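Local coordinates for YflH protein (Bacillus subtilis, PDB 3D0W) that is of unknown function but folds into an all-helical chain of the DUF3243 family that pairs with a second copy of itself, at residues E30-K33 and G34-K38. Numbering follows the deposited sequence.
Sequences EEFK and GYLKK
Leu36 lies over one face of the Phe32 ring, one helical turn further on, in a local i to i+4 pairing. Its CG sits 4.3 Å from the ring centroid and 22° off the normal, a CH-pi contact displaced toward the rim. Its CD1 methyl comes to 3.5 Å from CZ of Phe32. The ring reaches this position because its CG is anti to the backbone N (chi1 164°). The backbone carries the i+4 to i hydrogen bonds of an alpha-helix: Leu36 N donates to Phe32 O at 3.1 Å, and Lys37 N to Lys33 O at 3.0 Å. Phe32 and Leu36 face inward from helix 23-48, which lies across the other helices of the all-helical fold; Phe32 packs on Leu78 of helix 73-84 and on Leu77 of the second subunit, Leu36 on Leu97 and Val101 of helix 87-101. Were Phe32 replaced by an alanine, Leu36 would probably lose its aromatic partner and a gap would open toward both Leu78 and the neighbouring subunit. Further round the helix, the bend at chi3 of Lys37 brings its NZ to 4.2 Å from CE of Lys33, the two NZ atoms staying 5.0 Å apart; the extended Lys33 hydrogen-bonds through its ammonium to Lys103 O.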
# COMPACT_ATOMS: atom_id res chain seq x y z
N GLU A 30 12.61 -0.66 5.93
CA GLU A 30 13.13 0.32 6.88
C GLU A 30 13.68 1.53 6.15
O GLU A 30 13.49 2.67 6.60
CB GLU A 30 14.22 -0.31 7.76
CG GLU A 30 13.68 -1.25 8.81
CD GLU A 30 12.58 -0.62 9.65
OE1 GLU A 30 12.78 0.50 10.18
OE2 GLU A 30 11.51 -1.25 9.79
N GLU A 31 14.36 1.29 5.03
CA GLU A 31 14.93 2.38 4.25
C GLU A 31 13.80 3.17 3.59
O GLU A 31 13.84 4.40 3.56
CB GLU A 31 15.86 1.83 3.16
CG GLU A 31 17.12 1.14 3.69
CD GLU A 31 18.11 0.83 2.57
OE1 GLU A 31 17.71 0.18 1.58
OE2 GLU A 31 19.29 1.23 2.69
N PHE A 32 12.81 2.46 3.06
CA PHE A 32 11.66 3.08 2.42
C PHE A 32 10.99 4.01 3.42
O PHE A 32 10.74 5.19 3.15
CB PHE A 32 10.67 2.00 1.96
CG PHE A 32 9.30 2.53 1.64
CD1 PHE A 32 9.10 3.38 0.55
CD2 PHE A 32 8.21 2.18 2.42
CE1 PHE A 32 7.84 3.87 0.26
CE2 PHE A 32 6.94 2.66 2.13
CZ PHE A 32 6.75 3.51 1.04
N LYS A 33 10.70 3.47 4.60
CA LYS A 33 10.07 4.23 5.67
C LYS A 33 10.93 5.46 6.01
O LYS A 33 10.40 6.56 6.21
CB LYS A 33 9.91 3.33 6.89
CG LYS A 33 9.19 3.93 8.07
CD LYS A 33 9.10 2.90 9.19
CE LYS A 33 8.70 3.55 10.51
NZ LYS A 33 8.55 2.53 11.58
N GLY A 34 12.24 5.28 6.06
CA GLY A 34 13.13 6.40 6.36
C GLY A 34 13.11 7.49 5.30
O GLY A 34 13.28 8.67 5.60
N TYR A 35 12.90 7.09 4.05
CA TYR A 35 12.84 8.03 2.94
C TYR A 35 11.57 8.88 3.06
O TYR A 35 11.58 10.08 2.79
CB TYR A 35 12.85 7.27 1.61
CG TYR A 35 12.70 8.13 0.38
CD1 TYR A 35 13.62 9.15 0.09
CD2 TYR A 35 11.63 7.95 -0.50
CE1 TYR A 35 13.47 9.95 -1.03
CE2 TYR A 35 11.47 8.75 -1.63
CZ TYR A 35 12.40 9.75 -1.89
OH TYR A 35 12.25 10.56 -3.00
N LEU A 36 10.47 8.26 3.47
CA LEU A 36 9.21 8.99 3.64
C LEU A 36 9.37 9.95 4.80
O LEU A 36 8.96 11.11 4.73
CB LEU A 36 8.05 8.02 3.91
CG LEU A 36 7.70 7.04 2.79
CD1 LEU A 36 6.44 6.26 3.15
CD2 LEU A 36 7.49 7.79 1.50
N LYS A 37 9.96 9.46 5.88
CA LYS A 37 10.18 10.29 7.05
C LYS A 37 11.05 11.49 6.65
O LYS A 37 10.89 12.59 7.18
CB LYS A 37 10.85 9.47 8.16
CG LYS A 37 10.82 10.14 9.53
CD LYS A 37 11.21 9.17 10.63
CE LYS A 37 10.20 8.03 10.76
NZ LYS A 37 10.52 7.12 11.89
N LYS A 38 11.96 11.29 5.69
CA LYS A 38 12.83 12.37 5.20
C LYS A 38 11.99 13.42 4.49
O LYS A 38 12.19 14.62 4.68
CB LYS A 38 13.89 11.85 4.22
CG LYS A 38 14.99 11.01 4.84
CD LYS A 38 16.39 11.45 4.35
CE LYS A 38 16.64 11.11 2.89
NZ LYS A 38 15.82 11.90 1.93